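PDB 6WBT: cellulase IBT99 from Metagenomes, which probably hydrolyses 6-phospho-alpha-glucosides as a family 4 glycosyl hydrolase, using bound NAD and a manganese ion. Local coordinates for residues V397-E402 and E406-A411; M121-P126 and A152-A157; K426-M431 and G437-L442. One frame throughout, in Å; residues are numbered along the deposited sequence.

Overall arrangement
From the N terminus, contact 2 closes first. It joins helix 114-136 to helix 151-161, closing a loop that contains strand 143-146, within the Rossmann-type half of the chain. Much later, contact 1 closes the tight turn between helix 380-402 and helix 405-414, in the C-terminal half. Contact 3 then folds the end of the chain back on helix 421-434. The three loops follow one another in series, so none nests in or crosses another, yet all lie on the same side of the chain's centre and touch. Tyr-125 of contact 2 reaches Ala-400 of contact 1, while Leu-428 and Trp-439 of contact 3 pack against contacts 1 and 2 respectively.

Contact 1 of 3, residues V397-E402 and E406-A411; sequences VEAAIE and EKALMA
Lys-407 lies against Glu-398, Ala-399 and Glu-402 in an antiparallel helical hairpin, formed where the long helix 380-402 turns sharply into helix 405-414. The short helix segments are inclined at 168° with their axes 8.0 Å apart, a close spacing that fits the small residues at the interface.

The lysine spans this seam from its backbone outward. Its CB rests 3.8 Å from Ala-399 CB and so begins as part of the apolar layer. Beyond it the environment becomes polar: CG has Glu-402 OE1 as its neighbour, and CD comes within 3.4 Å of Glu-398 OE1. CE touches both carboxylates, at 3.3 Å from Glu-402 OE1 and from Glu-398 OE1. At the tip, NZ donates to Glu-398 OE1 over 2.5 Å, meeting that oxygen nearly along its C-O axis, whereas its ion pair with Glu-402 OE1 is long. A bend at chi2 (-91°) turns the chain across helix 380-402, toward its two glutamates, and both, extended beyond CG, cross it obliquely.

Glu-398 and Glu-402, one helical turn apart, therefore face a single ammonium group, Glu-398 bonded to it and Glu-402 only at long range, in a salt-bridge network, which probably eases the repulsion between their two negative charges. The second oxygen of Glu-398 is engaged elsewhere: OE2 forms a salt bridge with Arg-380 of the second subunit. The network thus links the intrachain hairpin to the subunit interface.

Away from the charges, the hairpin is closed by alanines. Helix 421-434 covers this part through Leu-428, which packs on Ala-408. With no side chain beyond a methyl on either residue, Ala-399 CB comes within 4.0 Å of Ala-408 CB and 3.6 Å of Ala-408 N.

Contact 2 of 3, residues M121-P126 and A152-A157; sequences MRTIYP and AIVAKA
Wholly apolar helix-to-helix packing, buried inside the Rossmann-type NAD-binding half, brings Thr-123 and Ile-124 of helix 114-136 against Ile-153, Val-154 and Ala-157 of helix 151-161. The short segments run in roughly the same direction, crossing at -36° with their axes 9.0 Å apart.

Ile-124 makes the largest contribution. Its CG2 branch, trans to the backbone N, presses on Ala-157 CB at 3.7 Å, and CG1 lies against the same methyl. Farther out, CD1 meets Ile-153 CG2 at 4.2 Å, the two isoleucine side chains standing nearly perpendicular. Beside this group, Val-154 CG1 approaches Thr-123 CB at 3.8 Å and also touches its CG2 methyl. Thr-123 thus offers its carbon side to the neighbouring helix, while OG1 is turned back to hydrogen-bond the carbonyl O of Tyr-119 on its own helix.

Just past the contact, helix 114-136 is kinked at Tyr-125 and Pro-126, and Pro-126 touches the bound NAD. The two helices flank strand 143-146 in the sequence, in the beta-alpha-beta succession that leads on to strand 167-170, and helix 380-402 packs against both through Met-121 and Ile-153.

Contact 3 of 3, residues K426-M431 and G437-L442; sequences KLLDDM and GYWPEL
The C-terminal tail folds back on helix 421-434 here, with Trp-439 as the residue that meets the helix. The benzene half of its indole reaches Leu-428 and Met-431, which lie on successive turns of the helix.

Leu-428 approaches at the ring edge: CD1 lies in the indole plane, 3.9 Å from Trp-439 CZ3. Its CG is trans to the backbone N (chi1 177°), which brings CD1 to the tail although the CB bond itself does not point there. Met-431 touches through the base of its side chain, with CB above the ring plane, 3.7 Å from Trp-439 CH2. A bend at chi2 (-57°) then takes the selenium end of this selenomethionine away from the tail. The carbonyl O of Met-431 stands over the same face, 4.2 Å above the plane and displaced toward the rim, and accepts a hydrogen bond from Asn-435 ND2.

Helix 114-136 borders the same tryptophan, which packs on Met-121 and Arg-122. The side-chain contact with helix 421-434 is apolar; the indole's polar atom, NE1, is instead satisfied by Thr-118 O, a bond that should restrict rotation of the ring and keep its benzene edge at Leu-428 and one face beneath Met-431.

Contact 1 of 3, residues V397-E402 and E406-A411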
loop_
_atom_site.group_PDB
_atom_site.type_symbol
_atom_site.label_atom_id
_atom_site.label_comp_id
_atom_site.label_asym_id
_atom_site.label_seq_id
_atom_site.Cartn_x
_atom_site.Cartn_y
_atom_site.Cartn_z
ATOM N N VAL A 397 -11.234 -12.202 16.657
ATOM C CA VAL A 397 -11.568 -13.245 15.693
ATOM C C VAL A 397 -10.484 -14.316 15.674
ATOM O O VAL A 397 -10.775 -15.514 15.573
ATOM C CB VAL A 397 -11.792 -12.633 14.299
ATOM C CG1 VAL A 397 -12.009 -13.724 13.261
ATOM C CG2 VAL A 397 -12.978 -11.681 14.325
ATOM N N GLU A 398 -9.217 -13.905 15.780
ATOM C CA GLU A 398 -8.128 -14.874 15.840
ATOM C C GLU A 398 -8.193 -15.712 17.111
ATOM O O GLU A 398 -7.747 -16.864 17.116
ATOM C CB GLU A 398 -6.780 -14.158 15.747
ATOM C CG GLU A 398 -6.579 -13.381 14.458
ATOM C CD GLU A 398 -5.289 -12.585 14.455
ATOM O OE1 GLU A 398 -4.526 -12.682 15.439
ATOM O OE2 GLU A 398 -5.038 -11.862 13.468
ATOM N N ALA A 399 -8.742 -15.153 18.193
ATOM C CA ALA A 399 -8.890 -15.917 19.426
ATOM C C ALA A 399 -9.919 -17.030 19.278
ATOM O O ALA A 399 -9.786 -18.084 19.911
ATOM C CB ALA A 399 -9.274 -14.987 20.577
ATOM N N ALA A 400 -10.946 -16.819 18.453
ATOM C CA ALA A 400 -11.946 -17.853 18.218
ATOM C C ALA A 400 -11.441 -18.931 17.269
ATOM O O ALA A 400 -11.825 -20.099 17.403
ATOM C CB ALA A 400 -13.229 -17.229 17.666
ATOM N N ILE A 401 -10.585 -18.564 16.317
ATOM C CA ILE A 401 -10.080 -19.533 15.350
ATOM C C ILE A 401 -8.946 -20.352 15.950
ATOM O O ILE A 401 -8.944 -21.586 15.880
ATOM C CB ILE A 401 -9.635 -18.816 14.062
ATOM C CG1 ILE A 401 -10.824 -18.117 13.399
ATOM C CG2 ILE A 401 -8.977 -19.799 13.102
ATOM C CD1 ILE A 401 -10.446 -17.292 12.189
ATOM N N GLU A 402 -7.969 -19.679 16.553
ATOM C CA GLU A 402 -6.775 -20.327 17.075
ATOM C C GLU A 402 -6.935 -20.814 18.509
ATOM O O GLU A 402 -6.004 -21.429 19.041
ATOM C CB GLU A 402 -5.586 -19.367 16.981
ATOM C CG GLU A 402 -5.350 -18.835 15.578
ATOM C CD GLU A 402 -4.552 -17.548 15.568
ATOM O OE1 GLU A 402 -4.043 -17.154 16.639
ATOM O OE2 GLU A 402 -4.439 -16.926 14.492
ATOM N N GLU A 406 -4.323 -15.852 24.862
ATOM C CA GLU A 406 -3.542 -14.621 24.803
ATOM C C GLU A 406 -4.089 -13.655 23.761
ATOM O O GLU A 406 -4.031 -12.436 23.959
ATOM C CB GLU A 406 -2.077 -14.947 24.512
ATOM C CG GLU A 406 -1.115 -13.818 24.837
ATOM C CD GLU A 406 0.334 -14.230 24.677
ATOM O OE1 GLU A 406 1.084 -13.518 23.977
ATOM O OE2 GLU A 406 0.723 -15.270 25.250
ATOM N N LYS A 407 -4.620 -14.174 22.651
ATOM C CA LYS A 407 -5.237 -13.306 21.654
ATOM C C LYS A 407 -6.471 -12.615 22.217
ATOM O O LYS A 407 -6.754 -11.459 21.880
ATOM C CB LYS A 407 -5.598 -14.111 20.406
ATOM C CG LYS A 407 -4.405 -14.678 19.651
ATOM C CD LYS A 407 -3.915 -13.726 18.573
ATOM C CE LYS A 407 -2.797 -14.357 17.754
ATOM N NZ LYS A 407 -2.460 -13.548 16.549
ATOM N N ALA A 408 -7.222 -13.309 23.075
ATOM C CA ALA A 408 -8.381 -12.691 23.712
ATOM C C ALA A 408 -7.955 -11.599 24.683
ATOM O O ALA A 408 -8.591 -10.540 24.753
ATOM C CB ALA A 408 -9.219 -13.752 24.425
ATOM N N LEU A 409 -6.882 -11.836 25.441
ATOM C CA LEU A 409 -6.367 -10.805 26.336
ATOM C C LEU A 409 -5.870 -9.598 25.551
ATOM O O LEU A 409 -6.008 -8.454 25.999
ATOM C CB LEU A 409 -5.250 -11.379 27.208
ATOM C CG LEU A 409 -4.611 -10.426 28.217
ATOM C CD1 LEU A 409 -5.651 -9.908 29.197
ATOM C CD2 LEU A 409 -3.470 -11.111 28.952
HETATM N N MSE A 410 -5.292 -9.834 24.378
HETATM C CA MSE A 410 -4.845 -8.758 23.505
HETATM C C MSE A 410 -6.032 -7.973 22.957
HETATM O O MSE A 410 -5.944 -6.765 22.740
HETATM C CB MSE A 410 -4.004 -9.318 22.357
HETATM C CG MSE A 410 -2.612 -9.765 22.767
HETATM SE SE MSE A 410 -1.619 -10.583 21.304
HETATM C CE MSE A 410 0.147 -10.629 22.127
ATOM N N ALA A 411 -7.146 -8.674 22.737
ATOM C CA ALA A 411 -8.348 -8.013 22.241
ATOM C C ALA A 411 -8.968 -7.120 23.309
ATOM O O ALA A 411 -9.438 -6.017 23.009
ATOM C CB ALA A 411 -9.358 -9.051 21.755
#

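Contact 2 of 3, residues M121-P126 and A152-A157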
loop_
_atom_site.group_PDB
_atom_site.type_symbol
_atom_site.label_atom_id
_atom_site.label_comp_id
_atom_site.label_asym_id
_atom_site.label_seq_id
_atom_site.Cartn_x
_atom_site.Cartn_y
_atom_site.Cartn_z
HETATM N N MSE A 121 -18.097 -13.231 20.575
HETATM C CA MSE A 121 -17.518 -14.572 20.550
HETATM C C MSE A 121 -18.582 -15.657 20.697
HETATM O O MSE A 121 -18.370 -16.800 20.292
HETATM C CB MSE A 121 -16.461 -14.723 21.646
HETATM C CG MSE A 121 -15.198 -13.910 21.403
HETATM SE SE MSE A 121 -13.622 -14.733 22.206
HETATM C CE MSE A 121 -13.645 -16.423 21.233
ATOM N N ARG A 122 -19.728 -15.298 21.281
ATOM C CA ARG A 122 -20.851 -16.226 21.327
ATOM C C ARG A 122 -21.508 -16.399 19.966
ATOM O O ARG A 122 -22.138 -17.433 19.721
ATOM C CB ARG A 122 -21.899 -15.756 22.336
ATOM C CG ARG A 122 -21.511 -15.929 23.795
ATOM C CD ARG A 122 -22.738 -15.822 24.690
ATOM N NE ARG A 122 -23.405 -14.531 24.556
ATOM C CZ ARG A 122 -23.164 -13.483 25.337
ATOM N NH1 ARG A 122 -22.269 -13.572 26.312
ATOM N NH2 ARG A 122 -23.818 -12.345 25.145
ATOM N N THR A 123 -21.366 -15.419 19.075
ATOM C CA THR A 123 -22.091 -15.396 17.814
ATOM C C THR A 123 -21.255 -15.853 16.623
ATOM O O THR A 123 -21.825 -16.143 15.567
ATOM C CB THR A 123 -22.626 -13.980 17.543
ATOM O OG1 THR A 123 -23.048 -13.386 18.777
ATOM C CG2 THR A 123 -23.813 -14.015 16.585
ATOM N N ILE A 124 -19.930 -15.941 16.769
ATOM C CA ILE A 124 -19.063 -16.229 15.624
ATOM C C ILE A 124 -19.408 -17.585 15.015
ATOM O O ILE A 124 -19.838 -17.675 13.860
ATOM C CB ILE A 124 -17.582 -16.159 16.036
ATOM C CG1 ILE A 124 -17.194 -14.721 16.387
ATOM C CG2 ILE A 124 -16.690 -16.695 14.925
ATOM C CD1 ILE A 124 -15.744 -14.556 16.786
ATOM N N TYR A 125 -19.224 -18.656 15.782
ATOM C CA TYR A 125 -19.418 -20.003 15.254
ATOM C C TYR A 125 -20.885 -20.336 14.980
ATOM O O TYR A 125 -21.171 -21.000 13.974
ATOM C CB TYR A 125 -18.801 -21.040 16.196
ATOM C CG TYR A 125 -17.297 -21.132 16.072
ATOM C CD1 TYR A 125 -16.708 -21.593 14.901
ATOM C CD2 TYR A 125 -16.466 -20.759 17.120
ATOM C CE1 TYR A 125 -15.335 -21.678 14.777
ATOM C CE2 TYR A 125 -15.090 -20.842 17.005
ATOM C CZ TYR A 125 -14.531 -21.302 15.831
ATOM O OH TYR A 125 -13.162 -21.388 15.710
ATOM N N PRO A 126 -21.841 -19.930 15.825
ATOM C CA PRO A 126 -23.252 -20.122 15.445
ATOM C C PRO A 126 -23.626 -19.451 14.136
ATOM O O PRO A 126 -24.477 -19.974 13.405
ATOM C CB PRO A 126 -24.016 -19.521 16.631
ATOM C CG PRO A 126 -23.115 -19.744 17.779
ATOM C CD PRO A 126 -21.725 -19.530 17.242
ATOM N N ALA A 152 -20.193 -5.913 13.666
ATOM C CA ALA A 152 -18.794 -5.659 13.338
ATOM C C ALA A 152 -17.954 -6.921 13.488
ATOM O O ALA A 152 -17.154 -7.257 12.607
ATOM C CB ALA A 152 -18.242 -4.539 14.220
ATOM N N ILE A 153 -18.126 -7.639 14.600
ATOM C CA ILE A 153 -17.291 -8.805 14.864
ATOM C C ILE A 153 -17.711 -9.983 13.992
ATOM O O ILE A 153 -16.864 -10.714 13.466
ATOM C CB ILE A 153 -17.334 -9.160 16.362
ATOM C CG1 ILE A 153 -16.761 -8.011 17.194
ATOM C CG2 ILE A 153 -16.572 -10.451 16.632
ATOM C CD1 ILE A 153 -16.878 -8.219 18.685
ATOM N N VAL A 154 -19.020 -10.182 13.815
ATOM C CA VAL A 154 -19.481 -11.347 13.067
ATOM C C VAL A 154 -19.166 -11.205 11.583
ATOM O O VAL A 154 -18.901 -12.202 10.902
ATOM C CB VAL A 154 -20.986 -11.588 13.310
ATOM C CG1 VAL A 154 -21.264 -11.750 14.797
ATOM C CG2 VAL A 154 -21.823 -10.462 12.720
ATOM N N ALA A 155 -19.172 -9.977 11.056
ATOM C CA ALA A 155 -18.864 -9.787 9.642
ATOM C C ALA A 155 -17.388 -10.035 9.363
ATOM O O ALA A 155 -17.037 -10.654 8.352
ATOM C CB ALA A 155 -19.266 -8.382 9.196
ATOM N N LYS A 156 -16.509 -9.559 10.248
ATOM C CA LYS A 156 -15.085 -9.821 10.087
ATOM C C LYS A 156 -14.765 -11.297 10.285
ATOM O O LYS A 156 -13.832 -11.816 9.660
ATOM C CB LYS A 156 -14.280 -8.964 11.066
ATOM C CG LYS A 156 -12.780 -8.993 10.831
ATOM C CD LYS A 156 -12.039 -8.211 11.903
ATOM C CE LYS A 156 -11.234 -7.072 11.302
ATOM N NZ LYS A 156 -12.107 -6.047 10.667
ATOM N N ALA A 157 -15.523 -11.986 11.138
ATOM C CA ALA A 157 -15.282 -13.407 11.363
ATOM C C ALA A 157 -15.828 -14.249 10.216
ATOM O O ALA A 157 -15.142 -15.147 9.716
ATOM C CB ALA A 157 -15.900 -13.840 12.694
#

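Contact 3 of 3, residues K426-M431 and G437-L442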
loop_
_atom_site.group_PDB
_atom_site.type_symbol
_atom_site.label_atom_id
_atom_site.label_comp_id
_atom_site.label_asym_id
_atom_site.label_seq_id
_atom_site.Cartn_x
_atom_site.Cartn_y
_atom_site.Cartn_z
ATOM N N LYS A 426 -8.896 -9.462 34.338
ATOM C CA LYS A 426 -9.963 -9.748 35.292
ATOM C C LYS A 426 -11.325 -9.787 34.613
ATOM O O LYS A 426 -12.201 -10.558 35.021
ATOM C CB LYS A 426 -9.949 -8.711 36.416
ATOM C CG LYS A 426 -8.763 -8.847 37.359
ATOM C CD LYS A 426 -8.426 -7.526 38.032
ATOM C CE LYS A 426 -9.605 -6.971 38.813
ATOM N NZ LYS A 426 -9.265 -5.671 39.453
ATOM N N LEU A 427 -11.522 -8.968 33.578
ATOM C CA LEU A 427 -12.765 -9.019 32.818
ATOM C C LEU A 427 -12.809 -10.237 31.904
ATOM O O LEU A 427 -13.859 -10.875 31.770
ATOM C CB LEU A 427 -12.941 -7.736 32.007
ATOM C CG LEU A 427 -13.812 -6.656 32.652
ATOM C CD1 LEU A 427 -13.662 -5.337 31.920
ATOM C CD2 LEU A 427 -15.268 -7.095 32.667
ATOM N N LEU A 428 -11.681 -10.577 31.274
ATOM C CA LEU A 428 -11.652 -11.731 30.381
ATOM C C LEU A 428 -11.939 -13.021 31.139
ATOM O O LEU A 428 -12.797 -13.814 30.733
ATOM C CB LEU A 428 -10.300 -11.815 29.672
ATOM C CG LEU A 428 -10.095 -13.013 28.743
ATOM C CD1 LEU A 428 -11.116 -13.003 27.616
ATOM C CD2 LEU A 428 -8.680 -13.028 28.188
ATOM N N ASP A 429 -11.231 -13.245 32.250
ATOM C CA ASP A 429 -11.453 -14.451 33.040
ATOM C C ASP A 429 -12.874 -14.512 33.585
ATOM O O ASP A 429 -13.429 -15.605 33.747
ATOM C CB ASP A 429 -10.440 -14.528 34.182
ATOM C CG ASP A 429 -9.025 -14.760 33.690
ATOM O OD1 ASP A 429 -8.862 -15.352 32.603
ATOM O OD2 ASP A 429 -8.075 -14.354 34.393
ATOM N N ASP A 430 -13.478 -13.357 33.875
ATOM C CA ASP A 430 -14.877 -13.342 34.286
ATOM C C ASP A 430 -15.798 -13.763 33.148
ATOM O O ASP A 430 -16.853 -14.358 33.396
ATOM C CB ASP A 430 -15.265 -11.953 34.794
ATOM C CG ASP A 430 -15.041 -11.794 36.284
ATOM O OD1 ASP A 430 -15.350 -12.742 37.036
ATOM O OD2 ASP A 430 -14.557 -10.723 36.704
HETATM N N MSE A 431 -15.421 -13.472 31.908
HETATM C CA MSE A 431 -16.229 -13.848 30.756
HETATM C C MSE A 431 -16.009 -15.309 30.380
HETATM O O MSE A 431 -16.878 -15.938 29.777
HETATM C CB MSE A 431 -15.916 -12.944 29.562
HETATM C CG MSE A 431 -16.215 -11.475 29.802
HETATM SE SE MSE A 431 -18.070 -11.147 30.307
HETATM C CE MSE A 431 -18.073 -9.201 30.202
ATOM N N GLY A 437 -19.808 -22.986 27.830
ATOM C CA GLY A 437 -20.864 -23.578 27.041
ATOM C C GLY A 437 -21.203 -22.794 25.791
ATOM O O GLY A 437 -21.748 -23.371 24.841
ATOM N N TYR A 438 -20.896 -21.499 25.768
ATOM C CA TYR A 438 -21.112 -20.644 24.605
ATOM C C TYR A 438 -19.825 -20.266 23.890
ATOM O O TYR A 438 -19.796 -20.240 22.659
ATOM C CB TYR A 438 -21.844 -19.361 25.019
ATOM C CG TYR A 438 -23.280 -19.565 25.444
ATOM C CD1 TYR A 438 -24.259 -19.891 24.516
ATOM C CD2 TYR A 438 -23.661 -19.412 26.771
ATOM C CE1 TYR A 438 -25.575 -20.072 24.896
ATOM C CE2 TYR A 438 -24.976 -19.590 27.162
ATOM C CZ TYR A 438 -25.928 -19.920 26.220
ATOM O OH TYR A 438 -27.237 -20.099 26.602
ATOM N N TRP A 439 -18.763 -19.969 24.633
ATOM C CA TRP A 439 -17.505 -19.550 24.043
ATOM C C TRP A 439 -16.699 -20.745 23.550
ATOM O O TRP A 439 -16.874 -21.870 24.025
ATOM C CB TRP A 439 -16.679 -18.772 25.061
ATOM C CG TRP A 439 -16.931 -17.301 25.067
ATOM C CD1 TRP A 439 -18.057 -16.656 24.650
ATOM C CD2 TRP A 439 -16.023 -16.283 25.504
ATOM N NE1 TRP A 439 -17.911 -15.299 24.807
ATOM C CE2 TRP A 439 -16.670 -15.044 25.329
ATOM C CE3 TRP A 439 -14.728 -16.299 26.029
ATOM C CZ2 TRP A 439 -16.065 -13.834 25.660
ATOM C CZ3 TRP A 439 -14.129 -15.097 26.357
ATOM C CH2 TRP A 439 -14.797 -13.882 26.171
ATOM N N PRO A 440 -15.807 -20.526 22.586
ATOM C CA PRO A 440 -14.826 -21.560 22.249
ATOM C C PRO A 440 -13.807 -21.718 23.365
ATOM O O PRO A 440 -13.564 -20.801 24.154
ATOM C CB PRO A 440 -14.168 -21.030 20.968
ATOM C CG PRO A 440 -15.106 -19.982 20.447
ATOM C CD PRO A 440 -15.752 -19.388 21.655
ATOM N N GLU A 441 -13.209 -22.904 23.429
ATOM C CA GLU A 441 -12.164 -23.157 24.409
ATOM C C GLU A 441 -10.945 -22.293 24.108
ATOM O O GLU A 441 -10.563 -22.113 22.949
ATOM C CB GLU A 441 -11.776 -24.635 24.406
ATOM C CG GLU A 441 -10.864 -25.040 25.551
ATOM C CD GLU A 441 -10.243 -26.407 25.341
ATOM O OE1 GLU A 441 -9.597 -26.610 24.291
ATOM O OE2 GLU A 441 -10.407 -27.278 26.220
ATOM N N LEU A 442 -10.336 -21.751 25.161
ATOM C CA LEU A 442 -9.176 -20.874 25.029
ATOM C C LEU A 442 -8.043 -21.428 25.882
ATOM O O LEU A 442 -8.114 -21.395 27.114
ATOM C CB LEU A 442 -9.517 -19.441 25.440
ATOM C CG LEU A 442 -10.579 -18.730 24.598
ATOM C CD1 LEU A 442 -10.757 -17.292 25.058
ATOM C CD2 LEU A 442 -10.216 -18.783 23.123
#